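Local atomic coordinates of putative ribose 5-phosphate isomerase (Leishmania infantum, PDB entry 6FXW), a protein that probably interconverts ribose 5-phosphate and ribulose 5-phosphate in the pentose phosphate pathway, as a type B isomerase of the LacAB/RpiB family. Residues K6-G11 against S34-M39; H109-G114 against R124-T129. One frame throughout, in Å; residues are numbered along the deposited sequence.

Contact 1: K6-G11 against S34-M39; sequences KRVALG and SKVMYM
Strands 6-11 and 35-38 run parallel, their axes 20° apart, in a register that pairs Arg-7 with Lys-35 and Leu-10 with Tyr-38. The amide N of Val-8 reaches Lys-35 O at 2.9 Å, and Val-8 O takes the N-H of Met-37 almost along its C=O axis. Further on, the N-H of Leu-10 points at Met-37 O in a practically straight bond (178°), and Leu-10 O receives Met-39 N at 2.7 Å. At the start the ladder is less regular: Ser-34 N approaches Lys-6 O from above the carbonyl plane, with a bent N-H...O angle of 144°.

Arg-7 and Lys-35 lie side by side on one face. A bend at chi3 brings the guanidinium over, so that Lys-35 CG covers one of its faces, with NH1 3.7 Å from Lys-35 CB. Met-37 SD comes in obliquely, 3.8 Å from Arg-7 NH2, while Arg-7 NE is held by Glu-64 O. Farther along this face the methyl CE of Met-39 rests on Ala-9 CB at 3.8 Å. On the other face, Leu-10 CD2 meets Tyr-38 CD1 at 4.0 Å, beneath helix 20-29.

Only the aliphatic part of Lys-35 packs on Arg-7; its NZ leads away and stays 5.6 Å from Arg-7 NH1, which should ease the repulsion between the two like charges, one on the outermost strand of the chain's sheet and one on its neighbour.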
loop_
_atom_site.group_PDB
_atom_site.type_symbol
_atom_site.label_atom_id
_atom_site.label_comp_id
_atom_site.label_asym_id
_atom_site.label_seq_id
_atom_site.Cartn_x
_atom_site.Cartn_y
_atom_site.Cartn_z
ATOM N N LYS A 6 26.528 -1.742 6.660
ATOM C CA LYS A 6 26.337 -0.423 7.228
ATOM C C LYS A 6 26.102 -0.457 8.720
ATOM O O LYS A 6 25.584 -1.440 9.271
ATOM C CB LYS A 6 24.983 0.121 6.677
ATOM C CG LYS A 6 24.808 0.309 5.164
ATOM C CD LYS A 6 25.828 1.291 4.631
ATOM C CE LYS A 6 25.280 2.223 3.550
ATOM N NZ LYS A 6 24.281 1.576 2.640
ATOM N N ARG A 7 26.475 0.635 9.376
ATOM C CA ARG A 7 26.205 0.858 10.805
ATOM C C ARG A 7 24.862 1.578 10.899
ATOM O O ARG A 7 24.755 2.656 10.328
ATOM C CB ARG A 7 27.242 1.689 11.494
ATOM C CG ARG A 7 28.502 0.878 11.691
ATOM C CD ARG A 7 29.597 1.764 12.312
ATOM N NE ARG A 7 29.297 2.368 13.580
ATOM C CZ ARG A 7 29.468 1.738 14.781
ATOM N NH1 ARG A 7 29.922 0.477 14.859
ATOM N NH2 ARG A 7 29.244 2.355 15.920
ATOM N N VAL A 8 23.898 0.942 11.550
ATOM C CA VAL A 8 22.476 1.388 11.506
ATOM C C VAL A 8 22.083 1.896 12.886
ATOM O O VAL A 8 22.167 1.157 13.911
ATOM C CB VAL A 8 21.577 0.240 11.052
ATOM C CG1 VAL A 8 20.106 0.742 11.112
ATOM C CG2 VAL A 8 21.985 -0.298 9.676
ATOM N N ALA A 9 21.557 3.099 12.959
ATOM C CA ALA A 9 20.896 3.609 14.130
ATOM C C ALA A 9 19.367 3.488 13.952
ATOM O O ALA A 9 18.833 4.035 12.996
ATOM C CB ALA A 9 21.268 5.074 14.354
ATOM N N LEU A 10 18.747 2.833 14.896
ATOM C CA LEU A 10 17.295 2.578 14.866
ATOM C C LEU A 10 16.673 3.398 15.968
ATOM O O LEU A 10 16.995 3.180 17.162
ATOM C CB LEU A 10 16.978 1.095 15.097
ATOM C CG LEU A 10 15.518 0.766 15.339
ATOM C CD1 LEU A 10 14.730 0.961 14.057
ATOM C CD2 LEU A 10 15.295 -0.684 15.807
ATOM N N GLY A 11 15.760 4.291 15.650
ATOM C CA GLY A 11 15.024 5.074 16.657
ATOM C C GLY A 11 13.538 4.899 16.485
ATOM O O GLY A 11 13.044 4.659 15.373
ATOM N N SER A 34 26.553 -3.960 9.853
ATOM C CA SER A 34 27.681 -4.370 10.730
ATOM C C SER A 34 27.435 -4.086 12.163
ATOM O O SER A 34 28.173 -4.608 13.010
ATOM C CB SER A 34 28.913 -3.581 10.312
ATOM O OG SER A 34 28.744 -2.191 10.325
ATOM N N LYS A 35 26.499 -3.199 12.473
ATOM C CA LYS A 35 26.122 -2.884 13.823
ATOM C C LYS A 35 24.719 -2.289 13.783
ATOM O O LYS A 35 24.416 -1.595 12.814
ATOM C CB LYS A 35 27.029 -1.790 14.351
ATOM C CG LYS A 35 26.696 -1.251 15.713
ATOM C CD LYS A 35 27.175 -2.097 16.778
ATOM C CE LYS A 35 27.055 -1.317 18.112
ATOM N NZ LYS A 35 27.648 -2.207 19.157
ATOM N N VAL A 36 23.881 -2.581 14.762
ATOM C CA VAL A 36 22.575 -1.972 14.928
ATOM C C VAL A 36 22.536 -1.399 16.316
ATOM O O VAL A 36 22.745 -2.131 17.315
ATOM C CB VAL A 36 21.400 -2.933 14.689
ATOM C CG1 VAL A 36 20.130 -2.121 14.568
ATOM C CG2 VAL A 36 21.661 -3.777 13.466
ATOM N N MET A 37 22.241 -0.104 16.442
ATOM C CA MET A 37 22.172 0.602 17.717
ATOM C C MET A 37 20.752 1.085 17.952
ATOM O O MET A 37 20.213 1.834 17.118
ATOM C CB MET A 37 23.099 1.845 17.679
ATOM C CG MET A 37 24.566 1.508 17.652
ATOM S SD MET A 37 25.612 2.793 16.897
ATOM C CE MET A 37 25.195 2.638 15.189
ATOM N N TYR A 38 20.118 0.747 19.075
ATOM C CA TYR A 38 18.780 1.146 19.396
ATOM C C TYR A 38 18.714 2.397 20.164
ATOM O O TYR A 38 19.361 2.450 21.262
ATOM C CB TYR A 38 18.062 0.021 20.157
ATOM C CG TYR A 38 16.669 0.376 20.555
ATOM C CD1 TYR A 38 15.682 0.600 19.604
ATOM C CD2 TYR A 38 16.281 0.538 21.911
ATOM C CE1 TYR A 38 14.440 0.967 19.920
ATOM C CE2 TYR A 38 15.019 0.868 22.250
ATOM C CZ TYR A 38 14.013 1.062 21.249
ATOM O OH TYR A 38 12.789 1.413 21.632
ATOM N N MET A 39 18.065 3.407 19.658
ATOM C CA MET A 39 17.936 4.647 20.329
ATOM C C MET A 39 16.641 5.139 20.499
ATOM O O MET A 39 16.517 6.329 20.547
ATOM C CB MET A 39 18.756 5.782 19.629
ATOM C CG MET A 39 19.798 5.317 18.676
ATOM S SD MET A 39 20.633 6.698 17.947
ATOM C CE MET A 39 22.201 5.912 17.978
#

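Contact 2: H109-G114 against R124-T129. With SO4 (sulfate ion), chain C.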
loop_
_atom_site.group_PDB
_atom_site.type_symbol
_atom_site.label_atom_id
_atom_site.label_comp_id
_atom_site.label_asym_id
_atom_site.label_seq_id
_atom_site.Cartn_x
_atom_site.Cartn_y
_atom_site.Cartn_z
ATOM N N HIS A 109 19.532 9.034 3.652
ATOM C CA HIS A 109 20.231 8.543 4.846
ATOM C C HIS A 109 19.405 7.767 5.785
ATOM O O HIS A 109 19.925 6.896 6.500
ATOM C CB HIS A 109 20.811 9.712 5.676
ATOM C CG HIS A 109 21.660 10.661 4.909
ATOM N ND1 HIS A 109 21.102 11.760 4.254
ATOM C CD2 HIS A 109 23.012 10.700 4.649
ATOM C CE1 HIS A 109 22.084 12.430 3.636
ATOM N NE2 HIS A 109 23.256 11.813 3.845
ATOM N N ILE A 110 18.106 8.090 5.842
ATOM C CA ILE A 110 17.184 7.553 6.888
ATOM C C ILE A 110 15.949 7.007 6.219
ATOM O O ILE A 110 15.381 7.665 5.329
ATOM C CB ILE A 110 16.831 8.611 7.949
ATOM C CG1 ILE A 110 18.120 9.085 8.718
ATOM C CG2 ILE A 110 15.786 8.047 8.934
ATOM C CD1 ILE A 110 17.865 10.084 9.772
ATOM N N LEU A 111 15.590 5.819 6.626
ATOM C CA LEU A 111 14.364 5.146 6.252
ATOM C C LEU A 111 13.356 5.480 7.351
ATOM O O LEU A 111 13.609 5.170 8.538
ATOM C CB LEU A 111 14.606 3.688 6.197
ATOM C CG LEU A 111 13.398 2.742 6.193
ATOM C CD1 LEU A 111 12.528 2.985 4.921
ATOM C CD2 LEU A 111 13.884 1.314 6.335
ATOM N N CYS A 112 12.149 5.961 6.992
ATOM C CA CYS A 112 11.070 6.210 7.934
ATOM C C CYS A 112 9.909 5.264 7.619
ATOM O O CYS A 112 9.521 5.155 6.480
ATOM C CB CYS A 112 10.618 7.630 7.835
ATOM S SG CYS A 112 11.899 8.826 8.272
ATOM N N ILE A 113 9.483 4.534 8.611
ATOM C CA ILE A 113 8.405 3.544 8.460
ATOM C C ILE A 113 7.338 3.709 9.563
ATOM O O ILE A 113 7.619 4.203 10.718
ATOM C CB ILE A 113 8.913 2.124 8.451
ATOM C CG1 ILE A 113 9.745 1.866 9.679
ATOM C CG2 ILE A 113 9.725 1.914 7.188
ATOM C CD1 ILE A 113 10.206 0.357 9.759
ATOM N N GLY A 114 6.118 3.193 9.315
ATOM C CA GLY A 114 5.045 3.177 10.264
ATOM C C GLY A 114 4.683 1.808 10.693
ATOM O O GLY A 114 4.431 0.942 9.828
ATOM N N ARG A 124 10.019 -5.955 6.861
ATOM C CA ARG A 124 11.234 -6.740 6.581
ATOM C C ARG A 124 11.774 -6.427 5.178
ATOM O O ARG A 124 12.978 -6.122 4.982
ATOM C CB ARG A 124 10.959 -8.224 6.753
ATOM C CG ARG A 124 12.256 -9.012 6.607
ATOM C CD ARG A 124 12.034 -10.520 6.537
ATOM N NE ARG A 124 11.207 -11.055 7.552
ATOM C CZ ARG A 124 11.624 -11.388 8.793
ATOM N NH1 ARG A 124 12.906 -11.235 9.231
ATOM N NH2 ARG A 124 10.738 -11.858 9.614
ATOM N N ASP A 125 10.884 -6.481 4.172
ATOM C CA ASP A 125 11.289 -6.191 2.809
ATOM C C ASP A 125 11.780 -4.797 2.636
ATOM O O ASP A 125 12.762 -4.530 1.948
ATOM C CB ASP A 125 10.112 -6.467 1.855
ATOM C CG ASP A 125 10.361 -6.003 0.386
ATOM O OD1 ASP A 125 11.378 -6.364 -0.194
ATOM O OD2 ASP A 125 9.350 -5.450 -0.106
ATOM N N ILE A 126 11.115 -3.835 3.274
ATOM C CA ILE A 126 11.523 -2.441 3.163
ATOM C C ILE A 126 12.965 -2.286 3.691
ATOM O O ILE A 126 13.816 -1.622 3.057
ATOM C CB ILE A 126 10.567 -1.507 3.906
ATOM C CG1 ILE A 126 9.151 -1.468 3.299
ATOM C CG2 ILE A 126 11.125 -0.101 4.033
ATOM C CD1 ILE A 126 8.085 -0.795 4.146
ATOM N N ILE A 127 13.193 -2.822 4.895
ATOM C CA ILE A 127 14.493 -2.699 5.535
ATOM C C ILE A 127 15.561 -3.337 4.700
ATOM O O ILE A 127 16.606 -2.695 4.440
ATOM C CB ILE A 127 14.405 -3.231 6.965
ATOM C CG1 ILE A 127 13.609 -2.310 7.868
ATOM C CG2 ILE A 127 15.797 -3.388 7.570
ATOM C CD1 ILE A 127 13.355 -2.809 9.318
ATOM N N GLU A 128 15.337 -4.599 4.287
ATOM C CA GLU A 128 16.357 -5.282 3.514
ATOM C C GLU A 128 16.669 -4.557 2.211
ATOM O O GLU A 128 17.816 -4.385 1.870
ATOM C CB GLU A 128 15.902 -6.674 3.212
ATOM C CG GLU A 128 15.925 -7.569 4.410
ATOM C CD GLU A 128 15.502 -9.012 4.242
ATOM O OE1 GLU A 128 14.968 -9.329 3.161
ATOM O OE2 GLU A 128 15.621 -9.771 5.263
ATOM N N THR A 129 15.666 -3.999 1.513
ATOM C CA THR A 129 15.857 -3.273 0.284
ATOM C C THR A 129 16.603 -1.974 0.540
ATOM O O THR A 129 17.517 -1.627 -0.155
ATOM C CB THR A 129 14.517 -3.033 -0.330
ATOM O OG1 THR A 129 13.889 -4.333 -0.537
ATOM C CG2 THR A 129 14.667 -2.245 -1.660
HETATM S S SO4 C . 25.449 13.319 1.422
HETATM O O1 SO4 C . 25.035 12.094 0.659
HETATM O O2 SO4 C . 25.627 12.926 2.889
HETATM O O3 SO4 C . 26.766 13.768 0.841
HETATM O O4 SO4 C . 24.554 14.503 1.275
#
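Asp-125 O is gripped twice, both times by Thr-129: the helical N-H donates to it at 3.0 Å, and the hydroxyl OG1 turns back to donate a second bond at 2.7 Å. OG1 arrives above the carbonyl plane, so Thr-129 satisfies its own buried hydroxyl within one turn of the helix. Just before the strand, well away from the helix, His-109 NE2 gives a nearly straight bond (169°) to sulfate O2 in the plane of the ring, 2.8 Å away. Its ND1 is taken up by the backbone N of Arg-89, whose side chain also binds the sulfate; both ring nitrogens are thus engaged and the ring's rotation fixed.

The contact of strand with helix is purely apolar. Leu-111, with CG anti to the backbone N (chi1 164°), reaches the helix with both methyls and crosses Ile-126 and Ile-127 at about a right angle. CD1 presses on Ile-126 CG2 at 3.5 Å, a tight fit, while CD2 lies 3.9 Å from Ile-127 CG1. Ile-113 slides past Ile-126 in the opposite direction, their CG2 methyls 4.0 Å apart. A strand and the helix after it, antiparallel and joined by buried branched side chains, are typical of a Rossmann-like alpha/beta/alpha sandwich.

From the N terminus, strand 6-12 leads through helix 20-29 into strand 33-38, and contact 1 closes that beta-alpha-beta unit at one margin of the parallel sheet. The chain then builds strand 67-72 on the other flank of strand 6-12 and later returns as strand 110-114 beside 67-72. Contact 2 closes the short loop from there to helix 120-131. The two loops follow in series, neither enclosing nor crossing the other, with contact centres about 12 Å apart. Strand 67-72 bridges them: its Ile-69 touches Leu-10 of contact 1 and both Leu-111 and Ile-127 of contact 2, so helices 20-29 and 120-131 cover the same face.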